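Local atomic coordinates of alpha-rhamnosidase (Dictyoglomus thermophilum, PDB entry 6I60), a protein that probably removes terminal non-reducing alpha-L-rhamnose residues from alpha-L-rhamnosides by hydrolysis, as a bacterial glycoside hydrolase. Residues I173-K181 with S286-N297. Residues are numbered along the deposited sequence; the frame is centred on the assembly and turned at random.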
ATOM      1  N   ILE A 173     -13.747 -14.060  20.698  1.00 61.14           N
ATOM      2  CA  ILE A 173     -12.534 -14.724  20.232  1.00 60.90           C
ATOM      3  C   ILE A 173     -12.768 -16.226  20.292  1.00 64.71           C
ATOM      4  O   ILE A 173     -12.877 -16.805  21.380  1.00 67.18           O
ATOM      5  CB  ILE A 173     -11.308 -14.321  21.065  1.00 63.39           C
ATOM      6  CG1 ILE A 173     -11.000 -12.833  20.881  1.00 64.30           C
ATOM      7  CG2 ILE A 173     -10.105 -15.171  20.681  1.00 56.98           C
ATOM      8  CD1 ILE A 173     -10.822 -12.081  22.184  1.00 58.01           C
ATOM      9  N   ALA A 174     -12.844 -16.861  19.124  1.00 63.42           N
ATOM     10  CA  ALA A 174     -12.951 -18.307  19.038  1.00 58.82           C
ATOM     11  C   ALA A 174     -11.568 -18.944  19.162  1.00 58.16           C
ATOM     12  O   ALA A 174     -10.542 -18.263  19.239  1.00 60.09           O
ATOM     13  CB  ALA A 174     -13.628 -18.715  17.731  1.00 55.66           C
ATOM     14  N   TYR A 175     -11.538 -20.271  19.180  1.00 60.62           N
ATOM     15  CA  TYR A 175     -10.289 -21.006  19.287  1.00 51.62           C
ATOM     16  C   TYR A 175      -9.688 -21.195  17.895  1.00 57.74           C
ATOM     17  O   TYR A 175     -10.126 -20.586  16.916  1.00 62.40           O
ATOM     18  CB  TYR A 175     -10.519 -22.341  19.992  1.00 58.52           C
ATOM     19  CG  TYR A 175     -10.456 -22.270  21.500  1.00 61.06           C
ATOM     20  CD1 TYR A 175     -11.051 -21.224  22.194  1.00 59.48           C
ATOM     21  CD2 TYR A 175      -9.807 -23.257  22.231  1.00 64.53           C
ATOM     22  CE1 TYR A 175     -10.997 -21.162  23.573  1.00 58.47           C
ATOM     23  CE2 TYR A 175      -9.749 -23.203  23.609  1.00 65.19           C
ATOM     24  CZ  TYR A 175     -10.345 -22.154  24.275  1.00 61.24           C
ATOM     25  OH  TYR A 175     -10.288 -22.100  25.647  1.00 54.90           O
ATOM     26  N   ALA A 176      -8.672 -22.049  17.794  1.00 58.18           N
ATOM     27  CA  ALA A 176      -8.001 -22.310  16.525  1.00 60.30           C
ATOM     28  C   ALA A 176      -8.235 -23.755  16.107  1.00 55.17           C
ATOM     29  O   ALA A 176      -7.516 -24.656  16.565  1.00 57.19           O
ATOM     30  CB  ALA A 176      -6.501 -22.018  16.635  1.00 56.07           C
ATOM     31  N   PRO A 177      -9.213 -24.031  15.252  1.00 57.20           N
ATOM     32  CA  PRO A 177      -9.453 -25.412  14.828  1.00 60.08           C
ATOM     33  C   PRO A 177      -8.465 -25.861  13.766  1.00 62.77           C
ATOM     34  O   PRO A 177      -8.009 -25.080  12.927  1.00 63.30           O
ATOM     35  CB  PRO A 177     -10.878 -25.362  14.265  1.00 52.80           C
ATOM     36  CG  PRO A 177     -11.026 -23.969  13.764  1.00 50.45           C
ATOM     37  CD  PRO A 177     -10.184 -23.090  14.661  1.00 61.72           C
ATOM     38  N   MET A 178      -8.134 -27.148  13.819  1.00 62.52           N
ATOM     39  CA  MET A 178      -7.281 -27.787  12.828  1.00 64.16           C
ATOM     40  C   MET A 178      -8.104 -28.784  12.026  1.00 61.93           C
ATOM     41  O   MET A 178      -9.001 -29.437  12.565  1.00 57.58           O
ATOM     42  CB  MET A 178      -6.097 -28.496  13.492  1.00 66.45           C
ATOM     43  CG  MET A 178      -5.371 -27.653  14.527  1.00 62.60           C
ATOM     44  SD  MET A 178      -4.299 -28.634  15.595  1.00 70.99           S
ATOM     45  CE  MET A 178      -2.719 -27.836  15.320  1.00 67.98           C
ATOM     46  N   PHE A 179      -7.799 -28.897  10.735  1.00 62.87           N
ATOM     47  CA  PHE A 179      -8.530 -29.778   9.834  1.00 60.38           C
ATOM     48  C   PHE A 179      -7.547 -30.673   9.101  1.00 62.11           C
ATOM     49  O   PHE A 179      -6.520 -30.199   8.604  1.00 63.72           O
ATOM     50  CB  PHE A 179      -9.369 -28.974   8.837  1.00 62.78           C
ATOM     51  CG  PHE A 179     -10.486 -28.202   9.476  1.00 59.51           C
ATOM     52  CD1 PHE A 179     -10.280 -26.913   9.935  1.00 59.13           C
ATOM     53  CD2 PHE A 179     -11.741 -28.768   9.625  1.00 60.42           C
ATOM     54  CE1 PHE A 179     -11.306 -26.200  10.527  1.00 62.27           C
ATOM     55  CE2 PHE A 179     -12.769 -28.060  10.218  1.00 60.16           C
ATOM     56  CZ  PHE A 179     -12.551 -26.775  10.668  1.00 55.93           C
ATOM     57  N   ARG A 180      -7.867 -31.964   9.031  1.00 67.35           N
ATOM     58  CA  ARG A 180      -6.981 -32.962   8.454  1.00 69.15           C
ATOM     59  C   ARG A 180      -7.758 -33.870   7.513  1.00 73.19           C
ATOM     60  O   ARG A 180      -8.894 -34.257   7.806  1.00 73.07           O
ATOM     61  CB  ARG A 180      -6.310 -33.803   9.545  1.00 65.03           C
ATOM     62  CG  ARG A 180      -5.476 -34.941   9.003  1.00 62.73           C
ATOM     63  CD  ARG A 180      -5.066 -35.924  10.086  1.00 73.65           C
ATOM     64  NE  ARG A 180      -3.686 -36.379   9.929  1.00 75.84           N
ATOM     65  CZ  ARG A 180      -3.219 -37.064   8.885  1.00 78.54           C
ATOM     66  NH1 ARG A 180      -4.018 -37.403   7.879  1.00 77.96           N
ATOM     67  NH2 ARG A 180      -1.944 -37.422   8.853  1.00 77.95           N
ATOM     68  N   LYS A 181      -7.137 -34.206   6.384  1.00 69.63           N
ATOM     69  CA  LYS A 181      -7.703 -35.143   5.424  1.00 69.89           C
ATOM     70  C   LYS A 181      -6.562 -35.905   4.768  1.00 73.24           C
ATOM     71  O   LYS A 181      -5.525 -35.322   4.444  1.00 74.57           O
ATOM     72  CB  LYS A 181      -8.554 -34.424   4.369  1.00 68.27           C
ATOM     73  CG  LYS A 181      -8.898 -35.268   3.149  1.00 69.27           C
ATOM     74  CD  LYS A 181     -10.198 -36.031   3.352  1.00 71.75           C
ATOM     75  CE  LYS A 181     -10.327 -37.182   2.368  1.00 69.02           C
ATOM     76  NZ  LYS A 181      -9.731 -38.438   2.905  1.00 71.95           N
ATOM     77  N   SER A 286     -15.797 -35.891   5.269  1.00 53.35           N
ATOM     78  CA  SER A 286     -14.781 -36.909   5.511  1.00 56.77           C
ATOM     79  C   SER A 286     -13.539 -36.345   6.188  1.00 67.33           C
ATOM     80  O   SER A 286     -12.628 -37.114   6.515  1.00 72.25           O
ATOM     81  CB  SER A 286     -14.396 -37.589   4.195  1.00 57.38           C
ATOM     82  OG  SER A 286     -13.494 -36.789   3.448  1.00 62.88           O
ATOM     83  N   TRP A 287     -13.485 -35.033   6.408  1.00 65.33           N
ATOM     84  CA  TRP A 287     -12.347 -34.408   7.062  1.00 66.65           C
ATOM     85  C   TRP A 287     -12.451 -34.550   8.573  1.00 72.62           C
ATOM     86  O   TRP A 287     -13.537 -34.444   9.150  1.00 74.98           O
ATOM     87  CB  TRP A 287     -12.266 -32.928   6.696  1.00 65.14           C
ATOM     88  CG  TRP A 287     -11.783 -32.663   5.311  1.00 67.68           C
ATOM     89  CD1 TRP A 287     -12.221 -33.249   4.161  1.00 66.80           C
ATOM     90  CD2 TRP A 287     -10.769 -31.729   4.924  1.00 69.92           C
ATOM     91  NE1 TRP A 287     -11.540 -32.743   3.081  1.00 63.36           N
ATOM     92  CE2 TRP A 287     -10.643 -31.806   3.523  1.00 72.18           C
ATOM     93  CE3 TRP A 287      -9.953 -30.838   5.627  1.00 64.68           C
ATOM     94  CZ2 TRP A 287      -9.736 -31.027   2.813  1.00 76.62           C
ATOM     95  CZ3 TRP A 287      -9.057 -30.063   4.920  1.00 66.89           C
ATOM     96  CH2 TRP A 287      -8.954 -30.163   3.527  1.00 70.25           C
ATOM     97  N   LYS A 288     -11.312 -34.780   9.212  1.00 68.99           N
ATOM     98  CA  LYS A 288     -11.249 -34.804  10.663  1.00 73.37           C
ATOM     99  C   LYS A 288     -10.846 -33.432  11.189  1.00 70.97           C
ATOM    100  O   LYS A 288     -10.291 -32.601  10.467  1.00 66.55           O
ATOM    101  CB  LYS A 288     -10.267 -35.873  11.142  1.00 76.28           C
ATOM    102  CG  LYS A 288     -10.760 -37.295  10.932  1.00 77.26           C
ATOM    103  CD  LYS A 288     -12.198 -37.462  11.400  1.00 77.42           C
ATOM    104  CE  LYS A 288     -12.519 -38.920  11.683  1.00 73.64           C
ATOM    105  NZ  LYS A 288     -12.042 -39.347  13.029  1.00 76.75           N
ATOM    106  N   THR A 289     -11.140 -33.197  12.465  1.00 76.38           N
ATOM    107  CA  THR A 289     -10.891 -31.888  13.050  1.00 75.21           C
ATOM    108  C   THR A 289     -10.724 -32.023  14.556  1.00 76.64           C
ATOM    109  O   THR A 289     -11.246 -32.957  15.172  1.00 73.96           O
ATOM    110  CB  THR A 289     -12.022 -30.907  12.720  1.00 67.76           C
ATOM    111  OG1 THR A 289     -11.679 -29.603  13.202  1.00 70.23           O
ATOM    112  CG2 THR A 289     -13.329 -31.361  13.352  1.00 65.22           C
ATOM    113  N   THR A 290      -9.990 -31.076  15.138  1.00 73.65           N
ATOM    114  CA  THR A 290      -9.685 -31.087  16.564  1.00 76.71           C
ATOM    115  C   THR A 290      -9.148 -29.718  16.960  1.00 73.66           C
ATOM    116  O   THR A 290      -8.893 -28.857  16.114  1.00 69.57           O
ATOM    117  CB  THR A 290      -8.666 -32.171  16.914  1.00 72.07           C
ATOM    118  OG1 THR A 290      -8.170 -31.949  18.240  1.00 72.47           O
ATOM    119  CG2 THR A 290      -7.505 -32.121  15.945  1.00 75.65           C
ATOM    120  N   TYR A 291      -8.975 -29.533  18.267  1.00 69.32           N
ATOM    121  CA  TYR A 291      -8.325 -28.354  18.818  1.00 71.88           C
ATOM    122  C   TYR A 291      -6.879 -28.689  19.153  1.00 72.56           C
ATOM    123  O   TYR A 291      -6.578 -29.798  19.603  1.00 66.04           O
ATOM    124  CB  TYR A 291      -9.052 -27.853  20.068  1.00 62.74           C
ATOM    125  CG  TYR A 291     -10.227 -26.946  19.773  1.00 69.65           C
ATOM    126  CD1 TYR A 291     -10.251 -26.161  18.628  1.00 68.86           C
ATOM    127  CD2 TYR A 291     -11.312 -26.878  20.637  1.00 72.13           C
ATOM    128  CE1 TYR A 291     -11.324 -25.332  18.352  1.00 67.29           C
ATOM    129  CE2 TYR A 291     -12.388 -26.053  20.371  1.00 73.71           C
ATOM    130  CZ  TYR A 291     -12.388 -25.282  19.229  1.00 73.65           C
ATOM    131  OH  TYR A 291     -13.458 -24.459  18.963  1.00 73.01           O
ATOM    132  N   GLY A 292      -5.985 -27.730  18.927  1.00 70.27           N
ATOM    133  CA  GLY A 292      -4.575 -27.961  19.119  1.00 70.17           C
ATOM    134  C   GLY A 292      -3.966 -27.102  20.205  1.00 67.16           C
ATOM    135  O   GLY A 292      -4.591 -26.802  21.227  1.00 58.68           O
ATOM    136  N   PRO A 293      -2.711 -26.694  20.000  1.00 67.03           N
ATOM    137  CA  PRO A 293      -2.035 -25.884  21.024  1.00 63.38           C
ATOM    138  C   PRO A 293      -2.575 -24.468  21.136  1.00 62.83           C
ATOM    139  O   PRO A 293      -2.614 -23.922  22.245  1.00 67.72           O
ATOM    140  CB  PRO A 293      -0.570 -25.897  20.567  1.00 61.68           C
ATOM    141  CG  PRO A 293      -0.635 -26.147  19.095  1.00 60.96           C
ATOM    142  CD  PRO A 293      -1.826 -27.027  18.870  1.00 64.57           C
ATOM    143  N   ILE A 294      -2.997 -23.855  20.033  1.00 55.44           N
ATOM    144  CA  ILE A 294      -3.445 -22.467  20.061  1.00 56.61           C
ATOM    145  C   ILE A 294      -4.858 -22.403  20.622  1.00 62.17           C
ATOM    146  O   ILE A 294      -5.769 -23.081  20.131  1.00 61.22           O
ATOM    147  CB  ILE A 294      -3.378 -21.842  18.658  1.00 54.79           C
ATOM    148  CG1 ILE A 294      -1.930 -21.781  18.171  1.00 59.29           C
ATOM    149  CG2 ILE A 294      -3.978 -20.447  18.670  1.00 55.36           C
ATOM    150  CD1 ILE A 294      -1.649 -22.678  16.993  1.00 60.51           C
ATOM    151  N   THR A 295      -5.045 -21.586  21.660  1.00 66.28           N
ATOM    152  CA  THR A 295      -6.371 -21.357  22.221  1.00 63.53           C
ATOM    153  C   THR A 295      -6.969 -20.088  21.629  1.00 59.93           C
ATOM    154  O   THR A 295      -7.412 -20.083  20.476  1.00 58.96           O
ATOM    155  CB  THR A 295      -6.315 -21.256  23.748  1.00 60.43           C
ATOM    156  OG1 THR A 295      -5.591 -20.080  24.128  1.00 59.16           O
ATOM    157  CG2 THR A 295      -5.631 -22.483  24.337  1.00 67.41           C
ATOM    158  N   LEU A 296      -6.980 -19.006  22.402  1.00 56.70           N
ATOM    159  CA  LEU A 296      -7.513 -17.741  21.922  1.00 58.82           C
ATOM    160  C   LEU A 296      -6.531 -17.073  20.969  1.00 64.68           C
ATOM    161  O   LEU A 296      -5.315 -17.121  21.170  1.00 67.55           O
ATOM    162  CB  LEU A 296      -7.818 -16.810  23.095  1.00 61.60           C
ATOM    163  CG  LEU A 296      -8.759 -17.363  24.165  1.00 62.08           C
ATOM    164  CD1 LEU A 296      -8.905 -16.370  25.307  1.00 62.69           C
ATOM    165  CD2 LEU A 296     -10.110 -17.692  23.560  1.00 63.02           C
ATOM    166  N   ASN A 297      -7.069 -16.448  19.923  1.00 63.86           N
ATOM    167  CA  ASN A 297      -6.252 -15.723  18.960  1.00 59.07           C
ATOM    168  C   ASN A 297      -7.035 -14.514  18.470  1.00 59.52           C
ATOM    169  O   ASN A 297      -8.196 -14.643  18.072  1.00 60.94           O
ATOM    170  CB  ASN A 297      -5.839 -16.621  17.786  1.00 58.87           C
ATOM    171  CG  ASN A 297      -7.027 -17.145  16.997  1.00 59.91           C
ATOM    172  OD1 ASN A 297      -7.292 -16.696  15.882  1.00 63.54           O
ATOM    173  ND2 ASN A 297      -7.744 -18.104  17.571  1.00 54.64           N
TER
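Met178 and Thr290 exchange two backbone hydrogen bonds, the nearly straight Met178 N to Thr290 O (3.0 Å) and its return from Thr290 N. Met178 O is gripped twice, because the hydroxyl of Thr289 donates to it as well (OG1 to O, 2.8 Å); Thr289 OG1 and Thr290 N reach it from opposite faces of the carbonyl plane. Thr289 suits this place: with OG1 anti to its own N (chi1 -175°), the hydroxyl meets that carbonyl and also lies over one face of the Phe179 ring. Arg180 and Lys288 form the next hydrogen-bonded pair, while Arg180 NE hydrogen-bonds Trp314 O and Lys288 NZ Trp324 O. This antiparallel ladder joins strand 171-184, also paired with strand 242-250, to strand 288-298 of the alpha-L-rhamnosidase N-terminal domain, also paired with strand 325-329. Trp287 offers a broad face to Lys181 CB, 3.5 Å from the five-membered ring's centroid, and its edge to Phe179 CB. Replacing Trp287 with an alanine would probably remove the flat face under the Lys181 methylenes and leave Val282 O without its indole donor. From its rung Met178 sends SD to Gly292 CA (3.6 Å), where a side chain would clash with the sulfur. Tyr291 suits both neighbours, its ring face taking Tyr175 CB and its hydroxyl bonding Lys156 N.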